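Local coordinates for putative lipoprotein (Pectobacterium atrosepticum SCRI1043, PDB 3BDU), which is of unknown function but, as a small all-beta DUF903 protein of the SH3 clan made as a lipoprotein, is probably tethered to the bacterial membrane by lipid, at residues S2-N10 with I15-V23. Residues are numbered along the deposited sequence; the frame is centred on the assembly and turned at random.
Sequences SSNYVLHTN and IVAEGKPKV
Tyr5 and Ala17 form a hydrogen-bonded pair toward the open end of the beta hairpin made by antiparallel strands 4-9 and 14-18. Both of their bonds are short and nearly straight: Tyr5 N to Ala17 O is 2.8 Å and Ala17 N to Tyr5 O 2.7 Å. Past the non-hydrogen-bonded pair Val6-Val16, Leu7 and Ile15 repeat the two-bond pattern, with Leu7 N 2.7 Å from Ile15 O. Beyond Glu18 the pairing fades to a weak bond from Gly19 N to Ser3 O, and the chain turns away across the sheet.

That turn builds the apolar contact. With CG anti to its carbonyl carbon (chi1 -75°), the Tyr5 ring leans toward the Gly19-Pro21 bend, where Lys20 crosses it at a slant. Lys20 CA sits over one face, 3.8 Å from the ring centroid, in a CH-pi contact. Lys20 CB and CG continue past CZ toward the phenol end, while Pro21 CD meets the ring obliquely near CG. Leu7 follows on the same face of the sheet: its CD1 branch reaches Ala17 CB and presses tightly on Pro21 CG at 3.5 Å. Met50 of strand 47-52 and Tyr32 of strand 30-33 extend this core. Farther along, Thr9 CG2 meets Ile15 CD1 at 4.0 Å.

The polar ends look elsewhere: Tyr5 OH is hydrogen-bonded to Lys52 NZ, and Lys20 NZ makes salt bridges with Asp24 and Glu26 of the second subunit. This is the chain's first hairpin, with strand 4-9 central between 14-18 and 47-52 and the bend leading into the second sheet, consistent with an SH3-like fold. Lys20 covers an aromatic face with its backbone and aliphatic stem while its ammonium group contributes to the subunit interface.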
ATOM      1  N   SER A   2      -4.659  25.003 -23.261  1.00 52.66           N
ATOM      2  CA  SER A   2      -4.429  23.623 -22.743  1.00 52.14           C
ATOM      3  C   SER A   2      -5.661  23.087 -22.020  1.00 50.91           C
ATOM      4  O   SER A   2      -6.310  23.802 -21.253  1.00 51.30           O
ATOM      5  CB  SER A   2      -3.222  23.615 -21.800  1.00 52.68           C
ATOM      6  OG  SER A   2      -3.314  24.657 -20.842  1.00 54.21           O
ATOM      7  N   SER A   3      -5.977  21.820 -22.272  1.00 48.42           N
ATOM      8  CA  SER A   3      -7.135  21.179 -21.661  1.00 44.65           C
ATOM      9  C   SER A   3      -7.107  21.243 -20.135  1.00 41.52           C
ATOM     10  O   SER A   3      -6.108  20.894 -19.505  1.00 41.60           O
ATOM     11  CB  SER A   3      -7.220  19.718 -22.114  1.00 46.69           C
ATOM     12  OG  SER A   3      -6.045  19.007 -21.756  1.00 49.31           O
ATOM     13  N   ASN A   4      -8.213  21.693 -19.550  1.00 37.59           N
ATOM     14  CA  ASN A   4      -8.328  21.794 -18.102  1.00 34.28           C
ATOM     15  C   ASN A   4      -8.913  20.512 -17.523  1.00 30.97           C
ATOM     16  O   ASN A   4      -9.607  19.764 -18.210  1.00 30.46           O
ATOM     17  CB  ASN A   4      -9.235  22.964 -17.712  1.00 37.36           C
ATOM     18  CG  ASN A   4      -8.615  24.312 -18.014  1.00 40.01           C
ATOM     19  OD1 ASN A   4      -7.545  24.646 -17.504  1.00 41.78           O
ATOM     20  ND2 ASN A   4      -9.289  25.098 -18.847  1.00 42.67           N
ATOM     21  N   TYR A   5      -8.628  20.273 -16.254  1.00 26.01           N
ATOM     22  CA  TYR A   5      -9.138  19.105 -15.558  1.00 24.64           C
ATOM     23  C   TYR A   5      -9.719  19.567 -14.232  1.00 23.73           C
ATOM     24  O   TYR A   5      -9.362  20.630 -13.719  1.00 23.25           O
ATOM     25  CB  TYR A   5      -8.016  18.095 -15.294  1.00 23.38           C
ATOM     26  CG  TYR A   5      -7.572  17.324 -16.514  1.00 23.50           C
ATOM     27  CD1 TYR A   5      -7.914  15.980 -16.675  1.00 23.23           C
ATOM     28  CD2 TYR A   5      -6.829  17.939 -17.519  1.00 21.54           C
ATOM     29  CE1 TYR A   5      -7.526  15.265 -17.812  1.00 24.20           C
ATOM     30  CE2 TYR A   5      -6.437  17.234 -18.656  1.00 22.60           C
ATOM     31  CZ  TYR A   5      -6.788  15.900 -18.795  1.00 23.18           C
ATOM     32  OH  TYR A   5      -6.401  15.208 -19.913  1.00 27.71           O
ATOM     33  N   VAL A   6     -10.628  18.772 -13.687  1.00 22.60           N
ATOM     34  CA  VAL A   6     -11.232  19.076 -12.403  1.00 21.91           C
ATOM     35  C   VAL A   6     -10.966  17.884 -11.492  1.00 20.63           C
ATOM     36  O   VAL A   6     -11.390  16.775 -11.794  1.00 22.49           O
ATOM     37  CB  VAL A   6     -12.759  19.260 -12.503  1.00 22.96           C
ATOM     38  CG1 VAL A   6     -13.324  19.513 -11.116  1.00 23.60           C
ATOM     39  CG2 VAL A   6     -13.104  20.425 -13.438  1.00 24.53           C
ATOM     40  N   LEU A   7     -10.254  18.110 -10.394  1.00 20.42           N
ATOM     41  CA  LEU A   7      -9.956  17.042  -9.444  1.00 19.57           C
ATOM     42  C   LEU A   7     -10.960  17.073  -8.293  1.00 20.51           C
ATOM     43  O   LEU A   7     -11.241  18.139  -7.738  1.00 21.04           O
ATOM     44  CB  LEU A   7      -8.550  17.205  -8.849  1.00 23.46           C
ATOM     45  CG  LEU A   7      -7.287  17.028  -9.695  1.00 25.88           C
ATOM     46  CD1 LEU A   7      -7.318  17.989 -10.879  1.00 31.55           C
ATOM     47  CD2 LEU A   7      -6.060  17.284  -8.831  1.00 27.16           C
ATOM     48  N   HIS A   8     -11.501  15.908  -7.945  1.00 17.19           N
ATOM     49  CA  HIS A   8     -12.436  15.793  -6.833  1.00 20.55           C
ATOM     50  C   HIS A   8     -11.673  15.075  -5.730  1.00 20.04           C
ATOM     51  O   HIS A   8     -11.196  13.959  -5.923  1.00 19.59           O
ATOM     52  CB  HIS A   8     -13.675  14.990  -7.246  1.00 22.68           C
ATOM     53  CG  HIS A   8     -14.427  15.609  -8.381  1.00 26.58           C
ATOM     54  ND1 HIS A   8     -13.898  15.728  -9.649  1.00 29.54           N
ATOM     55  CD2 HIS A   8     -15.649  16.193  -8.429  1.00 29.29           C
ATOM     56  CE1 HIS A   8     -14.756  16.359 -10.427  1.00 30.05           C
ATOM     57  NE2 HIS A   8     -15.829  16.654  -9.712  1.00 28.78           N
ATOM     58  N   THR A   9     -11.550  15.730  -4.581  1.00 19.11           N
ATOM     59  CA  THR A   9     -10.820  15.174  -3.450  1.00 22.41           C
ATOM     60  C   THR A   9     -11.717  14.355  -2.534  1.00 26.82           C
ATOM     61  O   THR A   9     -12.945  14.460  -2.583  1.00 27.52           O
ATOM     62  CB  THR A   9     -10.207  16.278  -2.595  1.00 20.58           C
ATOM     63  OG1 THR A   9     -11.257  16.966  -1.911  1.00 20.38           O
ATOM     64  CG2 THR A   9      -9.444  17.273  -3.466  1.00 20.18           C
ATOM     65  N   ASN A  10     -11.099  13.546  -1.684  1.00 27.99           N
ATOM     66  CA  ASN A  10     -11.876  12.738  -0.765  1.00 31.11           C
ATOM     67  C   ASN A  10     -12.371  13.549   0.424  1.00 32.17           C
ATOM     68  O   ASN A  10     -12.923  12.998   1.374  1.00 35.86           O
ATOM     69  CB  ASN A  10     -11.078  11.512  -0.305  1.00 30.44           C
ATOM     70  CG  ASN A  10     -11.143  10.373  -1.313  1.00 31.40           C
ATOM     71  OD1 ASN A  10     -12.214  10.060  -1.846  1.00 31.57           O
ATOM     72  ND2 ASN A  10     -10.006   9.737  -1.570  1.00 30.96           N
ATOM     73  N   ILE A  15     -10.989  20.915  -7.515  1.00 23.65           N
ATOM     74  CA  ILE A  15      -9.864  21.768  -7.861  1.00 21.36           C
ATOM     75  C   ILE A  15      -9.684  21.803  -9.374  1.00 22.04           C
ATOM     76  O   ILE A  15      -9.694  20.760 -10.027  1.00 21.23           O
ATOM     77  CB  ILE A  15      -8.566  21.228  -7.186  1.00 21.38           C
ATOM     78  CG1 ILE A  15      -8.785  21.107  -5.673  1.00 22.73           C
ATOM     79  CG2 ILE A  15      -7.387  22.159  -7.454  1.00 20.50           C
ATOM     80  CD1 ILE A  15      -7.602  20.510  -4.921  1.00 23.62           C
ATOM     81  N   VAL A  16      -9.535  23.001  -9.930  1.00 19.64           N
ATOM     82  CA  VAL A  16      -9.330  23.143 -11.367  1.00 20.29           C
ATOM     83  C   VAL A  16      -7.837  23.068 -11.658  1.00 20.01           C
ATOM     84  O   VAL A  16      -7.032  23.744 -11.015  1.00 19.14           O
ATOM     85  CB  VAL A  16      -9.844  24.497 -11.894  1.00 23.98           C
ATOM     86  CG1 VAL A  16      -9.537  24.618 -13.380  1.00 25.97           C
ATOM     87  CG2 VAL A  16     -11.339  24.625 -11.646  1.00 25.13           C
ATOM     88  N   ALA A  17      -7.470  22.236 -12.621  1.00 18.52           N
ATOM     89  CA  ALA A  17      -6.075  22.087 -13.002  1.00 17.14           C
ATOM     90  C   ALA A  17      -5.918  22.469 -14.468  1.00 19.68           C
ATOM     91  O   ALA A  17      -6.799  22.188 -15.282  1.00 19.49           O
ATOM     92  CB  ALA A  17      -5.623  20.638 -12.796  1.00 15.70           C
ATOM     93  N   GLU A  18      -4.808  23.127 -14.783  1.00 20.69           N
ATOM     94  CA  GLU A  18      -4.484  23.514 -16.152  1.00 23.39           C
ATOM     95  C   GLU A  18      -3.521  22.435 -16.634  1.00 23.61           C
ATOM     96  O   GLU A  18      -2.344  22.443 -16.275  1.00 23.80           O
ATOM     97  CB  GLU A  18      -3.774  24.871 -16.187  1.00 27.72           C
ATOM     98  CG  GLU A  18      -4.651  26.067 -15.864  1.00 34.68           C
ATOM     99  CD  GLU A  18      -3.970  27.396 -16.182  1.00 40.26           C
ATOM    100  OE1 GLU A  18      -2.959  27.735 -15.522  1.00 41.90           O
ATOM    101  OE2 GLU A  18      -4.448  28.098 -17.100  1.00 41.67           O
ATOM    102  N   GLY A  19      -4.019  21.507 -17.438  1.00 21.41           N
ATOM    103  CA  GLY A  19      -3.169  20.428 -17.905  1.00 21.94           C
ATOM    104  C   GLY A  19      -3.455  19.209 -17.045  1.00 22.18           C
ATOM    105  O   GLY A  19      -3.898  19.349 -15.905  1.00 20.23           O
ATOM    106  N   LYS A  20      -3.194  18.019 -17.578  1.00 21.00           N
ATOM    107  CA  LYS A  20      -3.471  16.784 -16.847  1.00 20.86           C
ATOM    108  C   LYS A  20      -2.590  16.548 -15.633  1.00 17.82           C
ATOM    109  O   LYS A  20      -1.369  16.539 -15.731  1.00 17.08           O
ATOM    110  CB  LYS A  20      -3.351  15.562 -17.771  1.00 21.64           C
ATOM    111  CG  LYS A  20      -3.903  14.282 -17.133  1.00 22.32           C
ATOM    112  CD  LYS A  20      -3.927  13.084 -18.080  1.00 24.14           C
ATOM    113  CE  LYS A  20      -2.586  12.381 -18.138  1.00 24.21           C
ATOM    114  NZ  LYS A  20      -2.668  11.121 -18.926  1.00 22.54           N
ATOM    115  N   PRO A  21      -3.209  16.376 -14.456  1.00 15.57           N
ATOM    116  CA  PRO A  21      -2.404  16.128 -13.260  1.00 15.62           C
ATOM    117  C   PRO A  21      -1.719  14.780 -13.467  1.00 13.83           C
ATOM    118  O   PRO A  21      -2.294  13.877 -14.077  1.00 15.48           O
ATOM    119  CB  PRO A  21      -3.447  16.084 -12.143  1.00 14.89           C
ATOM    120  CG  PRO A  21      -4.519  17.029 -12.654  1.00 16.58           C
ATOM    121  CD  PRO A  21      -4.619  16.637 -14.107  1.00 17.20           C
ATOM    122  N   LYS A  22      -0.492  14.653 -12.986  1.00 14.81           N
ATOM    123  CA  LYS A  22       0.252  13.409 -13.136  1.00 15.12           C
ATOM    124  C   LYS A  22       1.075  13.129 -11.886  1.00 16.66           C
ATOM    125  O   LYS A  22       1.423  14.046 -11.136  1.00 13.90           O
ATOM    126  CB  LYS A  22       1.200  13.502 -14.335  1.00 15.55           C
ATOM    127  CG  LYS A  22       0.500  13.778 -15.663  1.00 22.24           C
ATOM    128  CD  LYS A  22       1.503  14.006 -16.786  1.00 26.73           C
ATOM    129  CE  LYS A  22       1.855  15.478 -16.937  1.00 31.47           C
ATOM    130  NZ  LYS A  22       0.740  16.241 -17.575  1.00 28.60           N
ATOM    131  N   VAL A  23       1.389  11.858 -11.669  1.00 15.55           N
ATOM    132  CA  VAL A  23       2.204  11.492 -10.524  1.00 17.65           C
ATOM    133  C   VAL A  23       3.618  12.005 -10.748  1.00 19.25           C
ATOM    134  O   VAL A  23       4.182  11.864 -11.836  1.00 17.42           O
ATOM    135  CB  VAL A  23       2.258   9.967 -10.323  1.00 18.53           C
ATOM    136  CG1 VAL A  23       3.240   9.623  -9.197  1.00 22.71           C
ATOM    137  CG2 VAL A  23       0.870   9.442  -9.972  1.00 18.62           C
TER